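Long-range contacts in hypothetical 39.9 kDa protein (Saccharomyces cerevisiae, PDB 2GA8), which acts as an ATP-dependent kinase and could be involved in assembling the endoplasmic reticulum membrane: residues I47-Y52 / S152-Q157; D10-L15 / S221-L226; V125-T130 / F190-F195; T130-R135 / F164-R169; V292-I297 / D345-I350. One frame throughout, in Å; residues are numbered along the deposited sequence.

Contact 1 of 5, residues I47-Y52 / S152-Q157; sequences IINEKY and SINIAQ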
# COMPACT_ATOMS: atom_id res chain seq x y z
N ILE A 47 15.05 4.15 8.12
CA ILE A 47 16.48 3.96 7.88
C ILE A 47 16.90 4.63 6.58
O ILE A 47 17.92 5.34 6.53
CB ILE A 47 16.84 2.46 7.80
CG1 ILE A 47 16.73 1.83 9.18
CG2 ILE A 47 18.24 2.29 7.22
CD1 ILE A 47 16.90 0.32 9.19
N ILE A 48 16.12 4.43 5.53
CA ILE A 48 16.44 5.01 4.23
C ILE A 48 16.40 6.54 4.27
O ILE A 48 17.32 7.20 3.79
CB ILE A 48 15.48 4.49 3.14
CG1 ILE A 48 15.73 2.99 2.93
CG2 ILE A 48 15.70 5.26 1.84
CD1 ILE A 48 14.71 2.29 2.03
N ASN A 49 15.34 7.09 4.85
CA ASN A 49 15.23 8.54 4.91
C ASN A 49 16.34 9.16 5.76
O ASN A 49 16.83 10.23 5.45
CB ASN A 49 13.86 8.96 5.44
CG ASN A 49 12.76 8.68 4.44
OD1 ASN A 49 12.96 8.85 3.23
ND2 ASN A 49 11.59 8.28 4.92
N GLU A 50 16.73 8.46 6.83
CA GLU A 50 17.80 8.97 7.69
C GLU A 50 19.12 9.02 6.93
O GLU A 50 19.87 9.99 7.05
CB GLU A 50 17.93 8.09 8.94
CG GLU A 50 16.90 8.41 10.00
CD GLU A 50 16.92 7.43 11.16
OE1 GLU A 50 18.03 7.06 11.61
OE2 GLU A 50 15.82 7.03 11.62
N LYS A 51 19.40 7.98 6.15
CA LYS A 51 20.62 7.94 5.36
C LYS A 51 20.62 9.10 4.38
O LYS A 51 21.65 9.74 4.16
CB LYS A 51 20.71 6.63 4.58
CG LYS A 51 21.03 5.40 5.42
CD LYS A 51 20.89 4.14 4.58
CE LYS A 51 21.40 2.91 5.30
NZ LYS A 51 22.87 2.99 5.54
N TYR A 52 19.46 9.37 3.78
CA TYR A 52 19.38 10.46 2.83
C TYR A 52 19.59 11.81 3.50
O TYR A 52 20.27 12.69 2.96
CB TYR A 52 18.02 10.46 2.12
CG TYR A 52 17.94 11.45 0.99
CD1 TYR A 52 18.82 11.37 -0.09
CD2 TYR A 52 17.01 12.48 0.99
CE1 TYR A 52 18.78 12.29 -1.14
CE2 TYR A 52 16.95 13.41 -0.05
CZ TYR A 52 17.84 13.30 -1.10
OH TYR A 52 17.79 14.21 -2.13
N SER A 152 13.42 17.58 6.01
CA SER A 152 12.06 17.73 5.52
C SER A 152 11.79 16.89 4.27
O SER A 152 10.65 16.50 4.01
CB SER A 152 11.78 19.21 5.22
OG SER A 152 10.48 19.37 4.66
N ILE A 153 12.83 16.62 3.50
CA ILE A 153 12.68 15.83 2.28
C ILE A 153 12.89 14.34 2.54
O ILE A 153 13.97 13.92 2.96
CB ILE A 153 13.66 16.29 1.19
CG1 ILE A 153 13.38 17.74 0.81
CG2 ILE A 153 13.55 15.39 -0.04
CD1 ILE A 153 12.00 17.98 0.24
N ASN A 154 11.85 13.56 2.29
CA ASN A 154 11.92 12.11 2.47
C ASN A 154 11.80 11.43 1.12
O ASN A 154 10.96 11.82 0.30
CB ASN A 154 10.82 11.63 3.40
CG ASN A 154 10.96 12.19 4.80
OD1 ASN A 154 12.04 12.11 5.39
ND2 ASN A 154 9.89 12.76 5.34
N ILE A 155 12.63 10.43 0.89
CA ILE A 155 12.59 9.73 -0.38
C ILE A 155 11.86 8.39 -0.30
O ILE A 155 11.61 7.76 -1.32
CB ILE A 155 14.00 9.50 -0.96
CG1 ILE A 155 14.88 8.76 0.05
CG2 ILE A 155 14.62 10.85 -1.33
CD1 ILE A 155 16.21 8.28 -0.52
N ALA A 156 11.53 7.96 0.91
CA ALA A 156 10.83 6.69 1.08
C ALA A 156 9.52 6.92 1.82
O ALA A 156 9.45 7.71 2.76
CB ALA A 156 11.71 5.71 1.85
N GLN A 157 8.49 6.21 1.39
CA GLN A 157 7.17 6.31 2.00
C GLN A 157 6.57 4.92 2.06
O GLN A 157 6.93 4.06 1.26
CB GLN A 157 6.27 7.23 1.17
CG GLN A 157 4.85 7.40 1.70
CD GLN A 157 4.80 7.93 3.12
OE1 GLN A 157 5.15 7.22 4.08
NE2 GLN A 157 4.38 9.18 3.27
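Asn49, its CG anti to the carbonyl carbon (chi1 -71°), carries the polar part of the contact through both ends of its carboxamide, meeting the backbone of Ile155 and Ala156. Its OD1 accepts from Ala156 N at 2.9 Å, the donor lying in the carbonyl plane on a lone pair, and takes a second, weak and bent bond from Ile155 N at 2.8 Å. On the other branch ND2 donates to Ala156 O over 3.1 Å; the bond is nearly straight (171°) and the acceptor lies in the amide plane, so two good bonds and a weak one fix the rotation of the group. Asn49 pairs with both N and O of Ala156, as an added strand would, at the start of strand 156-160, which is outermost in the five-stranded parallel sheet of this P-loop fold and is bonded on its other side to strand 262-267. An alanine here would probably leave the N-H and C=O of Ala156 without these mates at the sheet edge. The apolar part begins with a CH-pi contact: Ile155 CG2 stands over one face of the Tyr52 ring, 3.8 Å from its centroid and 18° off the normal. Ile153 O lies in plane at the edge of that ring, whose hydroxyl is hydrogen-bonded to Ser227. Ile48 contributes its CG2 branch, which touches Ile155 CD1 at 3.9 Å and Ala156 CB at 4.0 Å.

Contact 2 of 5, residues D10-L15 / S221-L226; sequences DVLQLL and SVFEKL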
# COMPACT_ATOMS: atom_id res chain seq x y z
N ASP A 10 19.68 -3.40 0.00
CA ASP A 10 19.18 -4.03 -1.21
C ASP A 10 18.24 -3.09 -1.96
O ASP A 10 18.25 -3.07 -3.18
CB ASP A 10 18.48 -5.35 -0.89
CG ASP A 10 19.45 -6.41 -0.35
OD1 ASP A 10 20.60 -6.46 -0.84
OD2 ASP A 10 19.06 -7.18 0.54
N VAL A 11 17.45 -2.32 -1.23
CA VAL A 11 16.53 -1.37 -1.86
C VAL A 11 17.34 -0.30 -2.60
O VAL A 11 17.06 0.03 -3.75
CB VAL A 11 15.62 -0.68 -0.82
CG1 VAL A 11 14.82 0.44 -1.48
CG2 VAL A 11 14.68 -1.71 -0.22
N LEU A 12 18.37 0.23 -1.94
CA LEU A 12 19.21 1.25 -2.57
C LEU A 12 19.97 0.69 -3.77
O LEU A 12 20.24 1.41 -4.73
CB LEU A 12 20.19 1.84 -1.56
CG LEU A 12 19.55 2.61 -0.40
CD1 LEU A 12 20.64 3.17 0.51
CD2 LEU A 12 18.70 3.73 -0.95
N GLN A 13 20.31 -0.59 -3.72
CA GLN A 13 21.03 -1.19 -4.83
C GLN A 13 20.15 -1.26 -6.06
O GLN A 13 20.60 -0.99 -7.17
CB GLN A 13 21.51 -2.59 -4.45
CG GLN A 13 22.25 -3.29 -5.57
CD GLN A 13 22.98 -4.52 -5.09
OE1 GLN A 13 22.36 -5.47 -4.59
NE2 GLN A 13 24.30 -4.52 -5.22
N LEU A 14 18.89 -1.63 -5.87
CA LEU A 14 17.96 -1.72 -6.99
C LEU A 14 17.65 -0.33 -7.53
O LEU A 14 17.63 -0.13 -8.74
CB LEU A 14 16.66 -2.42 -6.58
CG LEU A 14 15.65 -2.59 -7.72
CD1 LEU A 14 16.31 -3.28 -8.91
CD2 LEU A 14 14.46 -3.40 -7.24
N LEU A 15 17.43 0.63 -6.64
CA LEU A 15 17.14 1.98 -7.09
C LEU A 15 18.30 2.49 -7.94
O LEU A 15 18.10 3.07 -9.00
CB LEU A 15 16.92 2.92 -5.90
CG LEU A 15 16.65 4.39 -6.25
CD1 LEU A 15 15.43 4.50 -7.15
CD2 LEU A 15 16.43 5.20 -4.98
N SER A 221 27.29 7.60 -6.52
CA SER A 221 26.46 7.76 -5.34
C SER A 221 24.98 7.69 -5.71
O SER A 221 24.50 8.48 -6.53
CB SER A 221 26.75 9.11 -4.68
OG SER A 221 25.78 9.40 -3.69
N VAL A 222 24.25 6.76 -5.11
CA VAL A 222 22.82 6.63 -5.41
C VAL A 222 22.07 7.89 -4.97
O VAL A 222 21.15 8.34 -5.65
CB VAL A 222 22.20 5.38 -4.73
CG1 VAL A 222 22.25 5.51 -3.22
CG2 VAL A 222 20.77 5.19 -5.22
N PHE A 223 22.47 8.47 -3.85
CA PHE A 223 21.80 9.68 -3.38
C PHE A 223 22.07 10.88 -4.28
O PHE A 223 21.20 11.74 -4.45
CB PHE A 223 22.18 9.98 -1.93
CG PHE A 223 21.69 8.95 -0.95
CD1 PHE A 223 20.45 8.33 -1.13
CD2 PHE A 223 22.45 8.61 0.17
CE1 PHE A 223 19.97 7.41 -0.21
CE2 PHE A 223 21.98 7.69 1.10
CZ PHE A 223 20.74 7.08 0.91
N GLU A 224 23.27 10.95 -4.84
CA GLU A 224 23.63 12.04 -5.74
C GLU A 224 22.76 11.93 -7.00
O GLU A 224 22.18 12.92 -7.46
CB GLU A 224 25.11 11.93 -6.14
CG GLU A 224 25.60 13.02 -7.07
CD GLU A 224 25.95 14.30 -6.33
OE1 GLU A 224 26.73 14.22 -5.36
OE2 GLU A 224 25.45 15.38 -6.72
N LYS A 225 22.67 10.72 -7.54
CA LYS A 225 21.88 10.48 -8.74
C LYS A 225 20.40 10.81 -8.54
O LYS A 225 19.78 11.47 -9.37
CB LYS A 225 22.01 9.02 -9.17
CG LYS A 225 23.42 8.60 -9.52
CD LYS A 225 23.44 7.12 -9.84
CE LYS A 225 24.85 6.61 -10.04
NZ LYS A 225 24.84 5.14 -10.24
N LEU A 226 19.82 10.33 -7.45
CA LEU A 226 18.41 10.60 -7.21
C LEU A 226 18.14 12.08 -6.98
O LEU A 226 17.13 12.62 -7.44
CB LEU A 226 17.91 9.76 -6.02
CG LEU A 226 18.31 10.11 -4.59
CD1 LEU A 226 17.45 11.27 -4.08
CD2 LEU A 226 18.10 8.88 -3.71
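The Phe223 ring meets Leu12 obliquely, its CZ 3.9 Å from Leu12 CD1 and its CE1 4.0 Å from Leu12 CD2, so both methyls of the leucine bear on the same stretch of ring. One face of that ring carries Val222 CG1, 3.9 Å above the plane and offset toward the rim, while Leu226 CD2 sits at the edge, in plane. The contact is a helix-helix packing: the axes of segments 10-15 and 222-226, on helices 4-17 and 222-227, approach to 10.7 Å at 49°, a wide spacing consistent with a junction made by side-chain ends and with the lack of any hydrogen bond across it. Beyond the two segments, Tyr52 meets the ring edge-to-face and the Phe55 ring also touches it, both from helix 47-58. Val222 has CG2 anti to the backbone N, and this methyl approaches the Leu12 carbonyl O to 3.8 Å. It also lies 4.3 Å from Leu15 CG. Further along, Leu15 CD2 and Leu226 CD2 come within 4.2 Å of each other. Lys225 NZ forms a salt bridge with Asp16, just past segment 10-15. Helix 222-227 itself starts at an N-cap: Ser221 OG accepts from Glu224 N at 3.2 Å with an N-H...O angle of 155°.

Contact 3 of 5, residues V125-T130 / F190-F195; sequences VARGGT and FDSNNF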
# COMPACT_ATOMS: atom_id res chain seq x y z
N VAL A 125 -12.11 6.64 -7.00
CA VAL A 125 -12.82 5.71 -6.13
C VAL A 125 -13.23 4.44 -6.85
O VAL A 125 -13.41 4.43 -8.07
CB VAL A 125 -14.09 6.35 -5.52
CG1 VAL A 125 -13.71 7.48 -4.58
CG2 VAL A 125 -15.01 6.86 -6.63
N ALA A 126 -13.38 3.36 -6.08
CA ALA A 126 -13.80 2.08 -6.63
C ALA A 126 -14.98 1.56 -5.82
O ALA A 126 -15.77 2.35 -5.30
CB ALA A 126 -12.64 1.09 -6.62
N ARG A 127 -15.10 0.25 -5.68
CA ARG A 127 -16.25 -0.29 -4.97
C ARG A 127 -16.40 0.09 -3.50
O ARG A 127 -17.48 -0.04 -2.94
CB ARG A 127 -16.31 -1.81 -5.13
CG ARG A 127 -15.35 -2.64 -4.29
CD ARG A 127 -15.55 -4.11 -4.65
NE ARG A 127 -15.40 -5.01 -3.52
CZ ARG A 127 -14.29 -5.69 -3.23
NH1 ARG A 127 -13.21 -5.56 -3.99
NH2 ARG A 127 -14.28 -6.50 -2.18
N GLY A 128 -15.33 0.59 -2.89
CA GLY A 128 -15.39 0.98 -1.49
C GLY A 128 -15.91 2.40 -1.30
O GLY A 128 -16.21 2.82 -0.18
N GLY A 129 -16.02 3.15 -2.39
CA GLY A 129 -16.52 4.51 -2.29
C GLY A 129 -15.47 5.49 -1.81
O GLY A 129 -14.27 5.20 -1.82
N THR A 130 -15.92 6.66 -1.36
CA THR A 130 -15.00 7.70 -0.91
C THR A 130 -14.08 7.34 0.25
O THR A 130 -13.01 7.93 0.40
CB THR A 130 -15.77 8.99 -0.54
OG1 THR A 130 -16.68 8.72 0.52
CG2 THR A 130 -16.54 9.50 -1.75
N PHE A 190 -11.71 -5.77 1.49
CA PHE A 190 -10.83 -4.65 1.13
C PHE A 190 -11.22 -4.21 -0.27
O PHE A 190 -11.67 -5.03 -1.08
CB PHE A 190 -9.37 -5.09 1.07
CG PHE A 190 -8.74 -5.34 2.41
CD1 PHE A 190 -8.03 -4.34 3.06
CD2 PHE A 190 -8.83 -6.60 3.00
CE1 PHE A 190 -7.40 -4.59 4.27
CE2 PHE A 190 -8.21 -6.86 4.21
CZ PHE A 190 -7.49 -5.85 4.86
N ASP A 191 -11.06 -2.93 -0.56
CA ASP A 191 -11.36 -2.44 -1.90
C ASP A 191 -10.15 -2.81 -2.76
O ASP A 191 -9.27 -1.98 -3.02
CB ASP A 191 -11.55 -0.91 -1.91
CG ASP A 191 -12.08 -0.40 -3.23
OD1 ASP A 191 -11.97 -1.12 -4.24
OD2 ASP A 191 -12.60 0.73 -3.27
N SER A 192 -10.09 -4.07 -3.19
CA SER A 192 -8.98 -4.55 -4.01
C SER A 192 -8.92 -3.81 -5.34
O SER A 192 -7.84 -3.66 -5.92
CB SER A 192 -9.11 -6.06 -4.26
OG SER A 192 -10.29 -6.35 -4.97
N ASN A 193 -10.08 -3.37 -5.82
CA ASN A 193 -10.20 -2.64 -7.08
C ASN A 193 -9.35 -1.37 -7.03
O ASN A 193 -8.54 -1.11 -7.93
CB ASN A 193 -11.65 -2.19 -7.33
CG ASN A 193 -12.68 -3.31 -7.17
OD1 ASN A 193 -12.51 -4.21 -6.35
ND2 ASN A 193 -13.76 -3.23 -7.94
N ASN A 194 -9.55 -0.57 -5.99
CA ASN A 194 -8.82 0.68 -5.87
C ASN A 194 -7.36 0.49 -5.46
O ASN A 194 -6.52 1.32 -5.79
CB ASN A 194 -9.53 1.64 -4.90
CG ASN A 194 -9.60 3.06 -5.43
OD1 ASN A 194 -9.64 4.03 -4.67
ND2 ASN A 194 -9.62 3.19 -6.75
N PHE A 195 -7.05 -0.59 -4.75
CA PHE A 195 -5.66 -0.82 -4.39
C PHE A 195 -4.90 -1.14 -5.67
O PHE A 195 -3.79 -0.67 -5.90
CB PHE A 195 -5.51 -1.97 -3.40
CG PHE A 195 -4.13 -2.07 -2.83
CD1 PHE A 195 -3.75 -1.28 -1.75
CD2 PHE A 195 -3.17 -2.87 -3.44
CE1 PHE A 195 -2.44 -1.29 -1.29
CE2 PHE A 195 -1.85 -2.88 -2.99
CZ PHE A 195 -1.49 -2.09 -1.91
O HOH W 1 -12.66 3.44 -3.31
O HOH W 2 -11.64 -7.75 -2.55
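Gly128 and Arg127, the middle residues of a type I beta turn from Ala126 to Gly129, meet the capped N-terminus of helix 192-206. Gly128 N donates to Asp191 OD2 at 2.8 Å, arriving from above the carboxylate plane. The other oxygen, Asp191 OD1, accepts from Asn194 N at 3.0 Å, which makes Asp191 the N-cap of the helix; with CG anti to the backbone N (chi1 -171°), one carboxylate serves its own helix and the opposing turn. Ala126 CB fits beside this group, 3.3 Å from Asp191 OD1 and 3.5 Å from Asn193 CB. The turn lies in the loop between strands 123-125 and 134-136 of the mixed sheet, so the contact seats a sheet hairpin on a helix start, with Phe190 about 8 Å, side chain to side chain, from Lys37 of the probable ATP site. Arg127 runs past Asp191 in the opposite direction, Asp191 CA lying over one guanidinium face. At the edge, NH1 donates to Asn193 OD1 at 2.8 Å (154°), the acceptor within 3° of the guanidinium plane, and more weakly to Ser192 OG, whose stronger partner is Glu275. NE reaches Val101 O, so the guanidinium is bonded at both NE and NH1. A water accepts from Arg127 NH2 at 2.9 Å and donates to Ser192 OG. A second water accepts from Ala126 N and lies 2.7 Å from Asp191 OD2.

Contact 4 of 5, residues T130-R135 / F164-R169; sequences TANAIR and FHLSRR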
# COMPACT_ATOMS: atom_id res chain seq x y z
N THR A 130 -15.92 6.66 -1.36
CA THR A 130 -15.00 7.70 -0.91
C THR A 130 -14.08 7.34 0.25
O THR A 130 -13.01 7.93 0.40
CB THR A 130 -15.77 8.99 -0.54
OG1 THR A 130 -16.68 8.72 0.52
CG2 THR A 130 -16.54 9.50 -1.75
N ALA A 131 -14.49 6.38 1.08
CA ALA A 131 -13.69 5.99 2.23
C ALA A 131 -12.31 5.44 1.84
O ALA A 131 -11.37 5.53 2.62
CB ALA A 131 -14.44 4.96 3.07
N ASN A 132 -12.20 4.86 0.65
CA ASN A 132 -10.92 4.31 0.20
C ASN A 132 -10.39 5.10 -0.99
O ASN A 132 -9.57 4.61 -1.76
CB ASN A 132 -11.09 2.85 -0.21
CG ASN A 132 -11.71 2.01 0.89
OD1 ASN A 132 -12.74 1.37 0.68
ND2 ASN A 132 -11.08 1.99 2.05
N ALA A 133 -10.86 6.33 -1.15
CA ALA A 133 -10.44 7.16 -2.27
C ALA A 133 -8.95 7.49 -2.28
O ALA A 133 -8.32 7.66 -1.23
CB ALA A 133 -11.25 8.47 -2.28
N ILE A 134 -8.41 7.55 -3.49
CA ILE A 134 -7.02 7.93 -3.73
C ILE A 134 -7.19 9.35 -4.25
O ILE A 134 -8.08 9.61 -5.05
CB ILE A 134 -6.37 7.06 -4.84
CG1 ILE A 134 -6.24 5.62 -4.36
CG2 ILE A 134 -5.02 7.65 -5.24
CD1 ILE A 134 -5.95 4.63 -5.48
N ARG A 135 -6.35 10.27 -3.80
CA ARG A 135 -6.45 11.66 -4.25
C ARG A 135 -5.18 12.12 -4.92
O ARG A 135 -4.08 11.88 -4.42
CB ARG A 135 -6.80 12.58 -3.07
CG ARG A 135 -8.19 12.32 -2.50
CD ARG A 135 -8.59 13.39 -1.50
NE ARG A 135 -9.98 13.23 -1.09
CZ ARG A 135 -10.45 12.19 -0.41
NH1 ARG A 135 -9.63 11.21 -0.05
NH2 ARG A 135 -11.73 12.12 -0.09
N PHE A 164 -7.26 0.56 2.73
CA PHE A 164 -8.20 0.11 1.71
C PHE A 164 -9.23 -0.86 2.25
O PHE A 164 -9.99 -1.47 1.50
CB PHE A 164 -7.41 -0.49 0.54
CG PHE A 164 -6.71 0.55 -0.28
CD1 PHE A 164 -7.33 1.09 -1.40
CD2 PHE A 164 -5.47 1.05 0.11
CE1 PHE A 164 -6.73 2.12 -2.12
CE2 PHE A 164 -4.86 2.08 -0.60
CZ PHE A 164 -5.49 2.62 -1.72
N HIS A 165 -9.26 -0.99 3.57
CA HIS A 165 -10.24 -1.85 4.21
C HIS A 165 -11.60 -1.21 3.92
O HIS A 165 -11.74 0.01 4.02
CB HIS A 165 -9.99 -1.88 5.72
CG HIS A 165 -10.56 -3.09 6.40
ND1 HIS A 165 -10.00 -4.34 6.28
CD2 HIS A 165 -11.64 -3.23 7.20
CE1 HIS A 165 -10.71 -5.21 6.97
NE2 HIS A 165 -11.71 -4.56 7.54
N LEU A 166 -12.58 -2.01 3.54
CA LEU A 166 -13.90 -1.45 3.26
C LEU A 166 -14.46 -0.90 4.57
O LEU A 166 -14.21 -1.47 5.64
CB LEU A 166 -14.82 -2.52 2.69
CG LEU A 166 -14.41 -3.02 1.30
CD1 LEU A 166 -15.27 -4.20 0.89
CD2 LEU A 166 -14.52 -1.88 0.31
N SER A 167 -15.20 0.20 4.49
CA SER A 167 -15.77 0.80 5.69
C SER A 167 -16.83 -0.11 6.30
O SER A 167 -17.39 -0.97 5.63
CB SER A 167 -16.41 2.15 5.37
OG SER A 167 -17.56 1.99 4.56
N ARG A 168 -17.10 0.10 7.58
CA ARG A 168 -18.09 -0.70 8.28
C ARG A 168 -19.47 -0.52 7.64
O ARG A 168 -20.23 -1.48 7.53
CB ARG A 168 -18.13 -0.31 9.75
CG ARG A 168 -16.85 -0.67 10.50
CD ARG A 168 -16.90 -0.22 11.96
NE ARG A 168 -17.18 1.21 12.07
CZ ARG A 168 -18.21 1.73 12.73
NH1 ARG A 168 -18.39 3.04 12.77
NH2 ARG A 168 -19.07 0.92 13.34
N ARG A 169 -19.78 0.70 7.21
CA ARG A 169 -21.07 0.96 6.57
C ARG A 169 -21.12 0.27 5.22
O ARG A 169 -22.18 -0.10 4.74
CB ARG A 169 -21.31 2.46 6.40
CG ARG A 169 -22.63 2.78 5.71
CD ARG A 169 -22.96 4.28 5.70
NE ARG A 169 -23.32 4.79 7.02
CZ ARG A 169 -22.45 5.14 7.96
NH1 ARG A 169 -21.14 5.03 7.74
NH2 ARG A 169 -22.88 5.59 9.13
O HOH W 3 -15.13 1.55 1.98
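Asn132, in the loop that leads into strand 134-136, reaches across to the loop of His165 that precedes helix 168-171, its CG anti to the carbonyl carbon (chi1 -54°). Its ND2 donates to His165 O at 2.9 Å with an N-H...O angle of 162°; the acceptor lies near the amide plane of Asn132, while the donor stands well above the His165 carbonyl plane. ND2 also bonds to Gly163 O. The opposite end, OD1, accepts from a water at 2.7 Å that in turn takes the N-H of Ser167 at 2.9 Å, so the carboxamide is engaged at both ends. This bonding links the mixed sheet to the segment following strand 156-160 of the parallel sheet, the touching parts running nearly antiparallel (158°). An apolar pair lies beside it, Ile134 CG1 at the edge of the Phe164 ring, 4.1 Å from CZ. The Leu166 CD2 methyl packs 3.7 Å from the Asn132 OD1 oxygen. Ala131 CB meets Ser167 CB at 4.1 Å. Ser167 is the N-cap of helix 168-171, its OG accepting from Cys170 N.

Contact 5 of 5, residues V292-I297 / D345-I350; sequences VYKIDI and DNIVHI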
# COMPACT_ATOMS: atom_id res chain seq x y z
N VAL A 292 10.52 -8.05 -3.58
CA VAL A 292 9.42 -8.74 -2.91
C VAL A 292 9.88 -9.56 -1.71
O VAL A 292 10.78 -10.39 -1.83
CB VAL A 292 8.69 -9.68 -3.89
CG1 VAL A 292 7.50 -10.35 -3.21
CG2 VAL A 292 8.23 -8.90 -5.12
N TYR A 293 9.26 -9.31 -0.56
CA TYR A 293 9.59 -10.02 0.68
C TYR A 293 8.34 -10.62 1.30
O TYR A 293 7.27 -10.00 1.31
CB TYR A 293 10.22 -9.07 1.69
CG TYR A 293 11.51 -8.46 1.21
CD1 TYR A 293 12.69 -9.21 1.15
CD2 TYR A 293 11.55 -7.13 0.77
CE1 TYR A 293 13.87 -8.66 0.65
CE2 TYR A 293 12.72 -6.57 0.27
CZ TYR A 293 13.88 -7.34 0.22
OH TYR A 293 15.03 -6.78 -0.28
N LYS A 294 8.48 -11.84 1.80
CA LYS A 294 7.36 -12.51 2.44
C LYS A 294 7.90 -13.01 3.77
O LYS A 294 8.91 -13.70 3.82
CB LYS A 294 6.88 -13.67 1.56
CG LYS A 294 5.51 -14.21 1.93
CD LYS A 294 5.57 -15.11 3.13
CE LYS A 294 4.19 -15.63 3.49
NZ LYS A 294 4.26 -16.54 4.66
N ILE A 295 7.22 -12.64 4.85
CA ILE A 295 7.65 -13.03 6.19
C ILE A 295 7.18 -14.43 6.56
O ILE A 295 6.01 -14.76 6.40
CB ILE A 295 7.11 -12.04 7.25
CG1 ILE A 295 7.57 -10.62 6.93
CG2 ILE A 295 7.58 -12.46 8.65
CD1 ILE A 295 6.95 -9.56 7.84
N ASP A 296 8.11 -15.26 7.02
CA ASP A 296 7.79 -16.61 7.47
C ASP A 296 7.76 -16.46 8.98
O ASP A 296 8.77 -16.12 9.59
CB ASP A 296 8.88 -17.60 7.05
CG ASP A 296 8.76 -18.02 5.60
OD1 ASP A 296 7.84 -17.55 4.90
OD2 ASP A 296 9.59 -18.84 5.15
N ILE A 297 6.60 -16.71 9.58
CA ILE A 297 6.43 -16.54 11.01
C ILE A 297 6.84 -17.68 11.93
O ILE A 297 6.97 -18.84 11.52
CB ILE A 297 4.96 -16.21 11.36
CG1 ILE A 297 4.08 -17.44 11.08
CG2 ILE A 297 4.48 -15.03 10.54
CD1 ILE A 297 2.64 -17.28 11.54
N ASP A 345 9.19 -16.65 -8.99
CA ASP A 345 10.54 -16.93 -8.54
C ASP A 345 11.30 -15.83 -7.80
O ASP A 345 12.44 -16.05 -7.38
CB ASP A 345 11.39 -17.39 -9.74
CG ASP A 345 11.34 -16.39 -10.89
OD1 ASP A 345 10.25 -16.20 -11.46
OD2 ASP A 345 12.40 -15.81 -11.21
N ASN A 346 10.70 -14.66 -7.63
CA ASN A 346 11.41 -13.58 -6.96
C ASN A 346 10.96 -13.24 -5.54
O ASN A 346 11.32 -12.19 -5.01
CB ASN A 346 11.35 -12.31 -7.82
CG ASN A 346 12.22 -12.42 -9.07
OD1 ASN A 346 12.20 -11.54 -9.93
ND2 ASN A 346 13.00 -13.49 -9.16
N ILE A 347 10.18 -14.11 -4.91
CA ILE A 347 9.73 -13.84 -3.54
C ILE A 347 10.82 -14.24 -2.55
O ILE A 347 11.16 -15.42 -2.43
CB ILE A 347 8.45 -14.62 -3.20
CG1 ILE A 347 7.34 -14.26 -4.18
CG2 ILE A 347 8.00 -14.28 -1.78
CD1 ILE A 347 6.06 -15.04 -3.98
N VAL A 348 11.38 -13.25 -1.86
CA VAL A 348 12.42 -13.50 -0.88
C VAL A 348 11.79 -13.70 0.49
O VAL A 348 11.25 -12.77 1.08
CB VAL A 348 13.42 -12.31 -0.81
CG1 VAL A 348 14.49 -12.58 0.23
CG2 VAL A 348 14.05 -12.10 -2.18
N HIS A 349 11.85 -14.93 1.00
CA HIS A 349 11.28 -15.25 2.30
C HIS A 349 12.21 -14.81 3.42
O HIS A 349 13.39 -15.14 3.43
CB HIS A 349 11.00 -16.75 2.43
CG HIS A 349 9.81 -17.22 1.66
ND1 HIS A 349 9.79 -17.28 0.28
CD2 HIS A 349 8.60 -17.66 2.07
CE1 HIS A 349 8.61 -17.74 -0.12
NE2 HIS A 349 7.87 -17.98 0.95
N ILE A 350 11.66 -14.06 4.38
CA ILE A 350 12.45 -13.57 5.49
C ILE A 350 11.83 -13.98 6.82
O ILE A 350 10.64 -14.28 6.89
CB ILE A 350 12.58 -12.03 5.46
CG1 ILE A 350 11.19 -11.40 5.49
CG2 ILE A 350 13.32 -11.60 4.19
CD1 ILE A 350 11.20 -9.89 5.59
O HOH W 4 12.44 -9.70 -4.87
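Asp296 and Ile350 share the shortest of the backbone bonds, Asp296 N to Ile350 O at 2.7 Å, the donor nearly along the C=O axis (173°). Before it, Val348 N bonds to Val292 O, Lys294 N to Val348 O at 3.0 Å and Ile350 N to Lys294 O at 2.8 Å. This alternation is parallel pairing, and it adds outermost strand 347-351 to strand 290-296 of the central sheet. On one face Tyr293 CD1 lies 3.7 Å from Val348 CB, and Ile295 CG1 3.9 Å from Ile350 CD1; Ile295 also packs on Ser35 and Lys37 of the P-loop. On the other face Lys294 CB touches Ile347 CG2 at 3.6 Å, and a bend at chi2 (-78°) brings Lys294 CD beside His349. Asp296 OD1 packs tightly at the His349 ring edge, 2.9 Å from the carbon CD2. An alanine at Asp296 would probably leave this edge without its carboxylate and Lys294 NZ without a long ion-pair partner (3.7 Å from OD1). The stronger mate of Lys294 is Asp338.

Overall arrangement
From the N terminus, contact 2 opens first, on helix 4-17, and closes last of the nested group at 221-226. Within its loop lie contacts 1, 3 and 4. Contact 1 opens on helix 47-58 and closes at 152-157; contacts 3 and 4 open before that and close after it, so both cross contact 1, while contact 4 nests inside contact 3. Contact 5 follows in series. Contacts 1 and 2 touch, joining helices 4-17, 47-58 and 222-227 beside edge strand 156-160. On the opposite side of the chain's centre, contact 3 joins the mixed sheet's loop to the start of helix 192-206 and contact 4 joins it to the segment after strand 156-160. Contact 5 meets contact 2 where Tyr293 packs on Asp10.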